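Side-chain contacts in KLLA0F20702p (Kluyveromyces lactis, PDB 5Y5A), which probably acts as the Est1 subunit of yeast telomerase, which helps bring the enzyme to chromosome ends by binding the telomere protein Cdc13: residues E10-S13 / G14-K17; L84-H88 / V89-I93; Y96-N99 / W100-N104. One frame throughout, in Å; residues are numbered along the deposited sequence.

From the N terminus, the chain first meets interaction 1, one turn-to-turn contact within helix 7-21, and much later enters helix 78-105, which carries interaction 2 and then interaction 3. The three follow one another in series; each joins adjoining segments of a single helix, so none closes a loop and none crosses another. Interactions 1 and 2, with centres about 10 Å apart, touch directly: F12 packs on helix 78-105, and Q16 OE1 lies 2.6 Å from H88 ND1, a probable hydrogen bond that ties the two helices. Interaction 3 lies further along helix 78-105, its centre about 17 Å from that of interaction 2; helices 113-144 and 179-206 flank both interactions 2 and 3.

Interaction 1. Residues E10-S13 / G14-K17; sequences ETFS and GFQK
The ring of F15 presents its edge to one face of the F12 ring, with F15 CD2 3.7 Å from F12 CD2 and displaced toward the rim of that face. The two planes stand 72° apart and the centroids 5.1 Å, a T-shaped (edge-to-face) pair between residues three apart on one helix. The F15 ring in turn has the carbonyl oxygen of T11 over the centre of one face, 3.6 Å from F15 CG, while F12 CE2 sits at its edge, in plane.

T11 and F15, one turn apart, run side by side and point the same way. With CG2 of T11 anti to the backbone N, this methyl comes alongside the far end of the ring and meets F15 CZ at 3.6 Å. The hydroxyl branch takes a different course: T11 OG1 is hydrogen-bonded back to the carbonyl of D7, so the threonine offers its apolar branch to the phenylalanine.

On another side of the helix, the extended chain of K17 runs back past S13. The methylenes CG and CE of the lysine lie against the carbonyl and hydroxyl oxygens of S13, K17 CG approaching S13 O at 3.3 Å. The backbone of the same pair is joined by the bond from K17 N to S13 O, 3.0 Å long and nearly straight at 167°. The Q16 amide turns from helix 7-21 toward H88 of helix 78-105.

Both phenylalanines are buried: F12 packs on L84, T85 and H88 of helix 78-105 and on I45 and M48 of helix 33-53, and F15 reaches V89 and I41. The arrangement is that of an amphipathic helix whose buried face, here F12 and F15, packs against helices 33-53 and 78-105 of a helical bundle.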
loop_
_atom_site.group_PDB
_atom_site.type_symbol
_atom_site.label_atom_id
_atom_site.label_comp_id
_atom_site.label_asym_id
_atom_site.label_seq_id
_atom_site.Cartn_x
_atom_site.Cartn_y
_atom_site.Cartn_z
ATOM N N GLU A 10 -22.924 -1.053 -24.350
ATOM C CA GLU A 10 -23.469 -0.116 -25.326
ATOM C C GLU A 10 -24.262 0.993 -24.652
ATOM O O GLU A 10 -24.300 2.125 -25.133
ATOM C CB GLU A 10 -24.366 -0.844 -26.330
ATOM C CG GLU A 10 -23.652 -1.852 -27.205
ATOM C CD GLU A 10 -24.586 -2.499 -28.205
ATOM O OE1 GLU A 10 -25.815 -2.433 -27.994
ATOM O OE2 GLU A 10 -24.096 -3.066 -29.203
ATOM N N THR A 11 -24.900 0.653 -23.542
ATOM C CA THR A 11 -25.752 1.594 -22.833
ATOM C C THR A 11 -24.929 2.707 -22.193
ATOM O O THR A 11 -25.297 3.879 -22.261
ATOM C CB THR A 11 -26.584 0.886 -21.751
ATOM O OG1 THR A 11 -27.312 -0.198 -22.341
ATOM C CG2 THR A 11 -27.558 1.856 -21.102
ATOM N N PHE A 12 -23.809 2.340 -21.580
ATOM C CA PHE A 12 -22.990 3.313 -20.867
ATOM C C PHE A 12 -22.184 4.189 -21.811
ATOM O O PHE A 12 -21.924 5.354 -21.514
ATOM C CB PHE A 12 -22.069 2.610 -19.873
ATOM C CG PHE A 12 -22.684 2.445 -18.521
ATOM C CD1 PHE A 12 -23.482 1.350 -18.238
ATOM C CD2 PHE A 12 -22.498 3.407 -17.544
ATOM C CE1 PHE A 12 -24.068 1.206 -16.994
ATOM C CE2 PHE A 12 -23.079 3.270 -16.299
ATOM C CZ PHE A 12 -23.864 2.168 -16.023
ATOM N N SER A 13 -21.794 3.629 -22.949
ATOM C CA SER A 13 -21.161 4.420 -23.991
ATOM C C SER A 13 -22.107 5.540 -24.412
ATOM O O SER A 13 -21.685 6.672 -24.653
ATOM C CB SER A 13 -20.791 3.543 -25.185
ATOM O OG SER A 13 -20.411 4.333 -26.296
ATOM N N GLY A 14 -23.395 5.214 -24.475
ATOM C CA GLY A 14 -24.426 6.176 -24.814
ATOM C C GLY A 14 -24.582 7.278 -23.784
ATOM O O GLY A 14 -24.865 8.422 -24.134
ATOM N N PHE A 15 -24.406 6.939 -22.512
ATOM C CA PHE A 15 -24.455 7.942 -21.457
ATOM C C PHE A 15 -23.345 8.950 -21.678
ATOM O O PHE A 15 -23.560 10.160 -21.608
ATOM C CB PHE A 15 -24.312 7.305 -20.074
ATOM C CG PHE A 15 -25.459 6.423 -19.692
ATOM C CD1 PHE A 15 -26.693 6.575 -20.289
ATOM C CD2 PHE A 15 -25.300 5.439 -18.733
ATOM C CE1 PHE A 15 -27.748 5.763 -19.939
ATOM C CE2 PHE A 15 -26.356 4.624 -18.381
ATOM C CZ PHE A 15 -27.577 4.785 -18.984
ATOM N N GLN A 16 -22.153 8.424 -21.946
ATOM C CA GLN A 16 -20.976 9.243 -22.185
ATOM C C GLN A 16 -21.218 10.220 -23.330
ATOM O O GLN A 16 -21.051 11.428 -23.165
ATOM C CB GLN A 16 -19.766 8.357 -22.481
ATOM C CG GLN A 16 -18.456 9.107 -22.642
ATOM C CD GLN A 16 -17.262 8.179 -22.673
ATOM O OE1 GLN A 16 -17.273 7.118 -22.051
ATOM N NE2 GLN A 16 -16.222 8.572 -23.399
ATOM N N LYS A 17 -21.638 9.694 -24.479
ATOM C CA LYS A 17 -21.859 10.518 -25.668
ATOM C C LYS A 17 -22.931 11.577 -25.439
ATOM O O LYS A 17 -22.821 12.696 -25.937
ATOM C CB LYS A 17 -22.232 9.639 -26.866
ATOM C CG LYS A 17 -21.154 8.626 -27.226
ATOM C CD LYS A 17 -21.402 7.945 -28.566
ATOM C CE LYS A 17 -20.260 6.986 -28.886
ATOM N NZ LYS A 17 -20.380 6.358 -30.229
#

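Interaction 2. Residues L84-H88 / V89-I93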
loop_
_atom_site.group_PDB
_atom_site.type_symbol
_atom_site.label_atom_id
_atom_site.label_comp_id
_atom_site.label_asym_id
_atom_site.label_seq_id
_atom_site.Cartn_x
_atom_site.Cartn_y
_atom_site.Cartn_z
ATOM N N LEU A 84 -18.492 1.006 -14.986
ATOM C CA LEU A 84 -18.942 1.677 -16.199
ATOM C C LEU A 84 -19.496 3.070 -15.888
ATOM O O LEU A 84 -19.492 3.965 -16.744
ATOM C CB LEU A 84 -20.005 0.842 -16.914
ATOM C CG LEU A 84 -19.529 -0.439 -17.600
ATOM C CD1 LEU A 84 -20.711 -1.190 -18.178
ATOM C CD2 LEU A 84 -18.514 -0.123 -18.687
ATOM N N THR A 85 -19.981 3.241 -14.663
ATOM C CA THR A 85 -20.524 4.520 -14.230
ATOM C C THR A 85 -19.410 5.547 -14.057
ATOM O O THR A 85 -19.508 6.681 -14.532
ATOM C CB THR A 85 -21.300 4.382 -12.915
ATOM O OG1 THR A 85 -22.454 3.556 -13.129
ATOM C CG2 THR A 85 -21.738 5.751 -12.424
ATOM N N TRP A 86 -18.349 5.137 -13.376
ATOM C CA TRP A 86 -17.188 5.992 -13.205
ATOM C C TRP A 86 -16.577 6.353 -14.547
ATOM O O TRP A 86 -16.393 7.525 -14.858
ATOM C CB TRP A 86 -16.138 5.314 -12.330
ATOM C CG TRP A 86 -14.893 6.117 -12.241
ATOM C CD1 TRP A 86 -13.690 5.835 -12.816
ATOM C CD2 TRP A 86 -14.733 7.366 -11.552
ATOM N NE1 TRP A 86 -12.784 6.827 -12.519
ATOM C CE2 TRP A 86 -13.397 7.774 -11.747
ATOM C CE3 TRP A 86 -15.585 8.170 -10.790
ATOM C CZ2 TRP A 86 -12.899 8.955 -11.201
ATOM C CZ3 TRP A 86 -15.086 9.341 -10.252
ATOM C CH2 TRP A 86 -13.757 9.723 -10.460
ATOM N N LYS A 87 -16.291 5.328 -15.345
ATOM C CA LYS A 87 -15.587 5.485 -16.614
ATOM C C LYS A 87 -16.330 6.334 -17.639
ATOM O O LYS A 87 -15.728 7.180 -18.297
ATOM C CB LYS A 87 -15.299 4.110 -17.217
ATOM C CG LYS A 87 -14.469 4.143 -18.484
ATOM C CD LYS A 87 -14.274 2.739 -19.019
ATOM C CE LYS A 87 -13.518 2.740 -20.331
ATOM N NZ LYS A 87 -13.411 1.366 -20.900
ATOM N N HIS A 88 -17.632 6.109 -17.774
ATOM C CA HIS A 88 -18.389 6.699 -18.871
ATOM C C HIS A 88 -19.229 7.907 -18.471
ATOM O O HIS A 88 -19.598 8.723 -19.317
ATOM C CB HIS A 88 -19.290 5.642 -19.502
ATOM C CG HIS A 88 -18.536 4.514 -20.133
ATOM N ND1 HIS A 88 -17.877 4.643 -21.336
ATOM C CD2 HIS A 88 -18.333 3.240 -19.726
ATOM C CE1 HIS A 88 -17.302 3.494 -21.645
ATOM N NE2 HIS A 88 -17.562 2.627 -20.685
ATOM N N VAL A 89 -19.536 8.022 -17.185
ATOM C CA VAL A 89 -20.396 9.103 -16.721
ATOM C C VAL A 89 -19.646 10.102 -15.849
ATOM O O VAL A 89 -19.635 11.297 -16.133
ATOM C CB VAL A 89 -21.596 8.564 -15.927
ATOM C CG1 VAL A 89 -22.488 9.707 -15.486
ATOM C CG2 VAL A 89 -22.371 7.559 -16.759
ATOM N N HIS A 90 -19.078 9.628 -14.759
ATOM C CA HIS A 90 -18.412 10.497 -13.821
ATOM C C HIS A 90 -17.035 10.960 -14.193
ATOM O O HIS A 90 -16.757 12.134 -14.139
ATOM C CB HIS A 90 -18.365 9.851 -12.459
ATOM C CG HIS A 90 -19.703 9.682 -11.837
ATOM N ND1 HIS A 90 -19.908 8.926 -10.711
ATOM C CD2 HIS A 90 -20.911 10.168 -12.187
ATOM C CE1 HIS A 90 -21.185 8.956 -10.390
ATOM N NE2 HIS A 90 -21.815 9.702 -11.272
ATOM N N TYR A 91 -16.159 10.045 -14.543
ATOM C CA TYR A 91 -14.805 10.449 -14.925
ATOM C C TYR A 91 -14.779 11.511 -16.036
ATOM O O TYR A 91 -14.035 12.485 -15.921
ATOM C CB TYR A 91 -13.951 9.254 -15.365
ATOM C CG TYR A 91 -12.575 9.691 -15.810
ATOM C CD1 TYR A 91 -11.586 9.984 -14.879
ATOM C CD2 TYR A 91 -12.274 9.848 -17.158
ATOM C CE1 TYR A 91 -10.331 10.404 -15.278
ATOM C CE2 TYR A 91 -11.022 10.268 -17.566
ATOM C CZ TYR A 91 -10.055 10.542 -16.625
ATOM O OH TYR A 91 -8.809 10.957 -17.031
ATOM N N PRO A 92 -15.568 11.327 -17.116
ATOM C CA PRO A 92 -15.497 12.354 -18.165
ATOM C C PRO A 92 -15.962 13.731 -17.697
ATOM O O PRO A 92 -15.457 14.740 -18.189
ATOM C CB PRO A 92 -16.427 11.808 -19.255
ATOM C CG PRO A 92 -17.311 10.843 -18.562
ATOM C CD PRO A 92 -16.455 10.219 -17.515
ATOM N N ILE A 93 -16.904 13.771 -16.762
ATOM C CA ILE A 93 -17.317 15.036 -16.165
ATOM C C ILE A 93 -16.173 15.649 -15.362
ATOM O O ILE A 93 -15.817 16.808 -15.563
ATOM C CB ILE A 93 -18.537 14.864 -15.244
ATOM C CG1 ILE A 93 -19.759 14.410 -16.043
ATOM C CG2 ILE A 93 -18.846 16.168 -14.529
ATOM C CD1 ILE A 93 -20.968 14.102 -15.179
#
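The helix widens into a pi-type turn here, with T85 O accepting both from V89 N and, at 3.0 Å and 167°, from H90 N, while Y91 N bonds to W86 O; the axes of 84-88 and 89-93 diverge by 25°. P92 has no N-H to give; its ring packs against the preceding turn, CD 3.2 Å from K87 O and CG 3.2 Å from H88 O.

Above the W86 indole lies Y91 CB, a CH-pi contact 4.0 Å from the centroid of the five-membered ring. The tyrosine ring is turned obliquely to the indole, planes at 58°. H90 CB lies 3.7 Å from W86 CE3, these two side chains crossing at about a right angle. A pi-type turn followed by a proline kink thus bends helix 78-105 near its middle, within the Est1 family region, where W86 stacks on Y194 of helix 179-206.

T85 and H90 point the same way: T85 CG2 turns over one face of the imidazole, 3.8 Å from H90 CE1, while OG1 turns back to I81 O. Both ring nitrogens of H90 are engaged, ND1 with Y134 OH and NE2 with H42, which fixes the rotation of the imidazole.

Interaction 3. Residues Y96-N99 / W100-N104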
loop_
_atom_site.group_PDB
_atom_site.type_symbol
_atom_site.label_atom_id
_atom_site.label_comp_id
_atom_site.label_asym_id
_atom_site.label_seq_id
_atom_site.Cartn_x
_atom_site.Cartn_y
_atom_site.Cartn_z
ATOM N N TYR A 96 -13.348 17.126 -17.349
ATOM C CA TYR A 96 -13.661 18.412 -17.972
ATOM C C TYR A 96 -13.448 19.565 -17.002
ATOM O O TYR A 96 -12.980 20.633 -17.389
ATOM C CB TYR A 96 -15.100 18.427 -18.494
ATOM C CG TYR A 96 -15.524 19.754 -19.091
ATOM C CD1 TYR A 96 -15.185 20.092 -20.396
ATOM C CD2 TYR A 96 -16.268 20.669 -18.350
ATOM C CE1 TYR A 96 -15.570 21.305 -20.947
ATOM C CE2 TYR A 96 -16.659 21.885 -18.893
ATOM C CZ TYR A 96 -16.307 22.197 -20.191
ATOM O OH TYR A 96 -16.692 23.402 -20.738
ATOM N N PHE A 97 -13.801 19.346 -15.741
ATOM C CA PHE A 97 -13.571 20.340 -14.700
ATOM C C PHE A 97 -12.080 20.530 -14.423
ATOM O O PHE A 97 -11.645 21.626 -14.061
ATOM C CB PHE A 97 -14.302 19.944 -13.418
ATOM C CG PHE A 97 -15.770 20.238 -13.450
ATOM C CD1 PHE A 97 -16.632 19.446 -14.184
ATOM C CD2 PHE A 97 -16.287 21.312 -12.748
ATOM C CE1 PHE A 97 -17.984 19.723 -14.219
ATOM C CE2 PHE A 97 -17.636 21.596 -12.782
ATOM C CZ PHE A 97 -18.486 20.798 -13.516
ATOM N N GLN A 98 -11.303 19.490 -14.661
ATOM C CA GLN A 98 -9.873 19.554 -14.476
ATOM C C GLN A 98 -9.303 20.423 -15.573
ATOM O O GLN A 98 -8.672 21.424 -15.310
ATOM C CB GLN A 98 -9.275 18.155 -14.540
ATOM C CG GLN A 98 -7.797 18.091 -14.229
ATOM C CD GLN A 98 -7.479 18.460 -12.803
ATOM O OE1 GLN A 98 -7.854 17.762 -11.883
ATOM N NE2 GLN A 98 -6.770 19.557 -12.621
ATOM N N ASN A 99 -9.540 20.027 -16.808
ATOM C CA ASN A 99 -9.078 20.784 -17.972
ATOM C C ASN A 99 -9.412 22.258 -17.858
ATOM O O ASN A 99 -8.591 23.128 -18.150
ATOM C CB ASN A 99 -9.695 20.229 -19.255
ATOM C CG ASN A 99 -9.225 18.828 -19.564
ATOM O OD1 ASN A 99 -8.747 18.114 -18.682
ATOM N ND2 ASN A 99 -9.353 18.426 -20.825
ATOM N N TRP A 100 -10.634 22.526 -17.423
ATOM C CA TRP A 100 -11.102 23.887 -17.275
ATOM C C TRP A 100 -10.376 24.589 -16.129
ATOM O O TRP A 100 -9.981 25.742 -16.265
ATOM C CB TRP A 100 -12.610 23.903 -17.049
ATOM C CG TRP A 100 -13.306 24.944 -17.852
ATOM C CD1 TRP A 100 -13.999 24.763 -19.020
ATOM C CD2 TRP A 100 -13.369 26.341 -17.564
ATOM N NE1 TRP A 100 -14.493 25.958 -19.466
ATOM C CE2 TRP A 100 -14.121 26.944 -18.589
ATOM C CE3 TRP A 100 -12.867 27.142 -16.533
ATOM C CZ2 TRP A 100 -14.377 28.304 -18.612
ATOM C CZ3 TRP A 100 -13.121 28.482 -16.561
ATOM C CH2 TRP A 100 -13.869 29.049 -17.590
ATOM N N ARG A 101 -10.205 23.901 -15.001
ATOM C CA ARG A 101 -9.472 24.473 -13.872
ATOM C C ARG A 101 -8.059 24.854 -14.283
ATOM O O ARG A 101 -7.496 25.838 -13.799
ATOM C CB ARG A 101 -9.409 23.496 -12.696
ATOM C CG ARG A 101 -8.616 24.036 -11.509
ATOM C CD ARG A 101 -8.224 22.934 -10.534
ATOM N NE ARG A 101 -7.540 23.468 -9.358
ATOM C CZ ARG A 101 -6.219 23.573 -9.244
ATOM N NH1 ARG A 101 -5.432 23.180 -10.240
ATOM N NH2 ARG A 101 -5.689 24.074 -8.134
ATOM N N ASN A 102 -7.491 24.067 -15.185
ATOM C CA ASN A 102 -6.154 24.335 -15.678
ATOM C C ASN A 102 -6.132 25.471 -16.700
ATOM O O ASN A 102 -5.063 25.917 -17.111
ATOM C CB ASN A 102 -5.555 23.063 -16.267
ATOM C CG ASN A 102 -5.486 21.939 -15.253
ATOM O OD1 ASN A 102 -5.411 22.177 -14.045
ATOM N ND2 ASN A 102 -5.515 20.707 -15.738
ATOM N N ARG A 103 -7.310 25.942 -17.108
ATOM C CA ARG A 103 -7.402 27.175 -17.888
ATOM C C ARG A 103 -7.193 28.365 -16.963
ATOM O O ARG A 103 -6.692 29.410 -17.373
ATOM C CB ARG A 103 -8.754 27.309 -18.592
ATOM C CG ARG A 103 -8.779 26.903 -20.054
ATOM C CD ARG A 103 -9.723 27.820 -20.824
ATOM N NE ARG A 103 -9.886 27.430 -22.221
ATOM C CZ ARG A 103 -10.602 28.120 -23.105
ATOM N NH1 ARG A 103 -10.703 27.699 -24.357
ATOM N NH2 ARG A 103 -11.220 29.233 -22.732
ATOM N N ASN A 104 -7.594 28.188 -15.708
ATOM C CA ASN A 104 -7.490 29.225 -14.689
ATOM C C ASN A 104 -6.044 29.484 -14.264
ATOM O O ASN A 104 -5.611 30.634 -14.180
ATOM C CB ASN A 104 -8.335 28.833 -13.473
ATOM C CG ASN A 104 -8.561 29.985 -12.510
ATOM O OD1 ASN A 104 -7.719 30.871 -12.360
ATOM N ND2 ASN A 104 -9.710 29.971 -11.844
#
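Y96 and W100, one helical turn apart, lie side by side with their ends pointing the same way. The end of the tyrosine meets the pyrrole part of the indole: Y96 OH is 3.5 Å and Y96 CZ 3.6 Å from W100 CD1. The rings meet obliquely, planes at 53° and centroids 5.3 Å apart. W100 itself has an unusual chi1 of -136°, away from the staggered positions, and its CB rests 3.3 Å from Y96 O, which also accepts the backbone hydrogen bond from W100 N.

Q98 and N102 make the second pair across the turn. The glutamine chain bends at chi2, bringing NE2 to N102 OD1 in a hydrogen bond of 3.3 Å, with an angle of 143° at the hydrogen. The acceptor lies in the amide plane of Q98, although the donor stands well off the direction in which the N102 carbonyl points. Along the backbone of the same pair, N102 N bonds to Q98 O at 2.9 Å.

Further out, F97 turns inward onto L119 and L123 of helix 113-144 and onto M205 of helix 179-206, while W100 also rests on L119. R101 extends toward the D210 carboxylate, its stem packed on M205, and Q98 lies against Y201 and M205. The contact thus joins an aromatic pair and an amide pair at the surface: the Q98-N102 bond, long and bent, probably contributes modestly, whereas F97, with W100 and Q98, packs on the neighbouring helices, and R101 adds a salt bridge to D210 beyond helix 179-206.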